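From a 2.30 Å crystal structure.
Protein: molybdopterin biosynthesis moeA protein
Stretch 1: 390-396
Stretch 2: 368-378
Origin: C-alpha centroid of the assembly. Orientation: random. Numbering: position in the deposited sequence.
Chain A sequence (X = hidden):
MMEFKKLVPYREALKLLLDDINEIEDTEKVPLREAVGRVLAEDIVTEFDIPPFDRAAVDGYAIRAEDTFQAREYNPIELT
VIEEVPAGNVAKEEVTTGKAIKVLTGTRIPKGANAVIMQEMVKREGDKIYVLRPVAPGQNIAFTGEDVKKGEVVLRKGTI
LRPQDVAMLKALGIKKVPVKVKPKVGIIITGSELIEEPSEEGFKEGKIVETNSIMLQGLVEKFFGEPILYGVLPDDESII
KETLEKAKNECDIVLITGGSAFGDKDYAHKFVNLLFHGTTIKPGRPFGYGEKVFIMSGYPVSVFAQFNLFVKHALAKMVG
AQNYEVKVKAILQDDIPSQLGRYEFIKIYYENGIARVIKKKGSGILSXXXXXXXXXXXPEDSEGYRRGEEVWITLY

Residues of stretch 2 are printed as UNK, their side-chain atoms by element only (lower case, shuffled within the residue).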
# COMPACT_ATOMS: atom_id res chain seq x y z
N GLU A 390 -6.29 17.15 16.99
CA GLU A 390 -6.25 16.43 15.73
C GLU A 390 -4.91 16.64 15.04
O GLU A 390 -4.38 17.74 15.02
CB GLU A 390 -7.39 16.88 14.82
CG GLU A 390 -8.77 16.56 15.37
CD GLU A 390 -9.87 16.81 14.36
OE1 GLU A 390 -9.94 17.94 13.82
OE2 GLU A 390 -10.66 15.88 14.11
N VAL A 391 -4.36 15.55 14.49
CA VAL A 391 -3.07 15.57 13.82
C VAL A 391 -3.14 14.84 12.49
O VAL A 391 -4.01 13.99 12.28
CB VAL A 391 -1.96 14.93 14.69
CG1 VAL A 391 -1.75 15.74 15.96
CG2 VAL A 391 -2.30 13.47 15.03
N TRP A 392 -2.22 15.18 11.59
CA TRP A 392 -2.09 14.53 10.30
C TRP A 392 -0.91 13.57 10.35
O TRP A 392 0.18 13.95 10.79
CB TRP A 392 -1.90 15.58 9.20
CG TRP A 392 -3.06 16.50 9.11
CD1 TRP A 392 -3.23 17.67 9.79
CD2 TRP A 392 -4.24 16.32 8.33
NE1 TRP A 392 -4.44 18.24 9.47
CE2 TRP A 392 -5.08 17.42 8.58
CE3 TRP A 392 -4.67 15.33 7.44
CZ2 TRP A 392 -6.33 17.57 7.96
CZ3 TRP A 392 -5.91 15.47 6.83
CH2 TRP A 392 -6.72 16.59 7.09
N ILE A 393 -1.14 12.34 9.92
CA ILE A 393 -0.12 11.30 9.95
C ILE A 393 0.01 10.65 8.58
O ILE A 393 -0.90 10.75 7.75
CB ILE A 393 -0.45 10.24 11.03
CG1 ILE A 393 -1.76 9.50 10.71
CG2 ILE A 393 -0.54 10.90 12.40
CD1 ILE A 393 -2.06 8.36 11.65
N THR A 394 1.14 10.00 8.34
CA THR A 394 1.41 9.32 7.08
C THR A 394 1.46 7.82 7.35
O THR A 394 2.21 7.37 8.20
CB THR A 394 2.74 9.80 6.49
OG1 THR A 394 2.69 11.22 6.27
CG2 THR A 394 2.97 9.22 5.09
N LEU A 395 0.65 7.06 6.62
CA LEU A 395 0.65 5.61 6.74
C LEU A 395 1.94 5.02 6.17
O LEU A 395 2.50 5.54 5.21
CB LEU A 395 -0.56 5.00 6.03
CG LEU A 395 -1.94 5.43 6.54
CD1 LEU A 395 -3.01 4.61 5.86
CD2 LEU A 395 -2.05 5.32 8.05
N TYR A 396 2.40 3.94 6.78
CA TYR A 396 3.54 3.20 6.26
C TYR A 396 3.15 2.59 4.93
O TYR A 396 3.74 2.91 3.90
CB TYR A 396 3.97 2.10 7.24
CG TYR A 396 4.68 2.57 8.50
CD1 TYR A 396 5.08 3.90 8.67
CD2 TYR A 396 4.97 1.68 9.52
CE1 TYR A 396 5.73 4.31 9.82
CE2 TYR A 396 5.63 2.08 10.68
CZ TYR A 396 6.01 3.40 10.82
OH TYR A 396 6.66 3.81 11.96
OXT TYR A 396 2.21 1.80 4.89
N UNK A 368 10.07 -0.91 18.10
CA UNK A 368 9.17 0.24 17.98
C UNK A 368 8.70 0.44 16.53
O UNK A 368 7.57 0.87 16.29
o UNK A 368 10.96 1.87 17.75
c UNK A 368 9.83 1.51 18.52
N UNK A 369 9.58 0.13 15.58
CA UNK A 369 9.23 0.06 14.16
C UNK A 369 8.17 -1.01 13.88
O UNK A 369 7.29 -0.81 13.03
c UNK A 369 12.48 0.48 12.03
c UNK A 369 11.22 2.18 13.37
c UNK A 369 10.47 -0.23 13.31
c UNK A 369 11.11 0.92 12.53
N UNK A 370 8.27 -2.15 14.56
CA UNK A 370 7.31 -3.24 14.40
C UNK A 370 5.92 -2.89 14.94
O UNK A 370 4.91 -3.25 14.35
c UNK A 370 9.67 -4.83 13.38
c UNK A 370 9.20 -6.61 15.08
c UNK A 370 7.82 -4.52 15.08
c UNK A 370 8.59 -5.52 14.21
N UNK A 371 5.89 -2.18 16.07
CA UNK A 371 4.64 -1.86 16.76
C UNK A 371 3.94 -0.64 16.17
O UNK A 371 2.82 -0.32 16.58
c UNK A 371 4.90 -1.64 18.25
N UNK A 372 4.58 0.03 15.21
CA UNK A 372 4.04 1.26 14.62
C UNK A 372 3.44 1.03 13.23
O UNK A 372 3.78 0.09 12.53
o UNK A 372 6.23 1.91 13.78
c UNK A 372 5.12 2.34 14.54
N UNK A 373 2.54 1.95 12.87
CA UNK A 373 1.70 1.87 11.68
C UNK A 373 1.89 3.04 10.74
O UNK A 373 1.40 3.04 9.61
o UNK A 373 -0.17 0.17 10.61
c UNK A 373 -0.62 0.91 11.48
c UNK A 373 0.23 1.93 12.14
n UNK A 373 -1.89 0.85 11.88
N UNK A 374 2.58 4.07 11.22
CA UNK A 374 2.49 5.39 10.63
C UNK A 374 3.50 6.30 11.28
O UNK A 374 4.23 5.88 12.18
c UNK A 374 1.07 5.95 10.83
N UNK A 375 3.56 7.54 10.82
CA UNK A 375 4.36 8.54 11.50
C UNK A 375 3.74 9.93 11.46
O UNK A 375 2.96 10.26 10.57
c UNK A 375 6.46 10.59 7.81
c UNK A 375 5.92 7.97 8.52
o UNK A 375 6.57 9.96 5.52
c UNK A 375 5.98 8.93 9.52
c UNK A 375 6.38 9.62 6.83
c UNK A 375 6.11 8.31 7.18
c UNK A 375 6.26 10.25 9.14
c UNK A 375 5.80 8.56 10.97
N UNK A 376 4.11 10.72 12.46
CA UNK A 376 3.68 12.10 12.59
C UNK A 376 4.93 12.97 12.53
O UNK A 376 5.96 12.63 13.11
c UNK A 376 2.80 13.71 14.45
c UNK A 376 1.85 14.48 13.56
c UNK A 376 2.29 13.68 15.88
c UNK A 376 2.97 12.28 13.93
N UNK A 377 4.84 14.10 11.85
CA UNK A 377 5.94 15.04 11.77
C UNK A 377 5.58 16.30 12.54
O UNK A 377 4.52 16.90 12.32
c UNK A 377 6.69 14.40 8.04
o UNK A 377 7.50 15.15 7.45
c UNK A 377 6.83 14.21 9.54
o UNK A 377 5.77 13.79 7.46
c UNK A 377 6.24 15.38 10.32
N UNK A 378 6.46 16.69 13.46
CA UNK A 378 6.29 17.90 14.26
C UNK A 378 7.39 18.88 13.85
O UNK A 378 8.57 18.62 14.10
c UNK A 378 5.39 16.46 16.12
c UNK A 378 5.54 15.92 17.53
c UNK A 378 6.12 18.83 16.60
c UNK A 378 6.38 17.58 15.76
O HOH W 1 0.39 1.52 7.57
O HOH W 2 3.54 12.71 8.29
O HOH W 3 2.60 14.54 9.88

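Position 368 carries one carbon and one oxygen beyond CA; it lies in the helix, out of reach of stretch 1, and is Ser 368. At 369 four carbons fork at the second, as in leucine. The side chain of Leu 369 points sideways, and its carbonyl O lies at the ring edge of Tyr 396, 4.1 Å from CE2 of Tyr 396. Position 370 has the same four-carbon fork but points away without contact: Leu 370. A single carbon at 371, also directed away, gives Ala 371.

Position 372 again bears one carbon and one oxygen. That oxygen sits 2.7 Å from OH of Tyr 396, a hydrogen bond between two hydroxyls, so the residue is Ser 372. Position 373 has two carbons, the second bonded to one oxygen and one nitrogen; this carboxamide identifies Asn 373. Its CA-to-CB bond points away, and the backbone makes the contact: N of Tyr 396 donates to O of Asn 373 at 3.1 Å, and the same carbonyl lies over one face of the tyrosine ring.

At 374 one carbon, CB, packs 4.0 Å from CD1 of Ile 393 and 4.2 Å from CD2 of Leu 395. This is Ala 374. Position 375 shows one carbon leading to a six-carbon ring that bears an oxygen, hence Tyr 375. CB of Thr 394 stands over the ring face, 3.9 Å from the centroid, in a CH-pi contact, while CE1 of Tyr 396 approaches the ring edge, 3.9 Å from CD2 of Tyr 375.

Position 376 returns to four carbons forked at the second: Leu 376. Its CD1 reaches CB of Val 391 at 4.0 Å, and its CB lies 4.1 Å from CG2 of Ile 393. Three carbons at 377, the third carrying two oxygens, define Glu 377; water 2 bridges its OE2 (2.6 Å from the water O) and OG1 of Thr 394 (2.7 Å from that O). Position 378 has four carbons forked at the first, one arm two carbons long, and is Ile 378, beyond reach of stretch 1.

The two strands run antiparallel, tied by reciprocal bonds: N of Thr 394 to O of Tyr 375 at 2.9 Å, and N of Tyr 375 to O of Thr 394 at 3.0 Å. Ala 374 and Leu 395 pack on one face of the sheet, Thr 394 and Tyr 375 on the other. At the C-terminus, Tyr 396 holds the chain end through its backbone N and its hydroxyl.

Stretch 2 368-378: SLLASNAYLEI
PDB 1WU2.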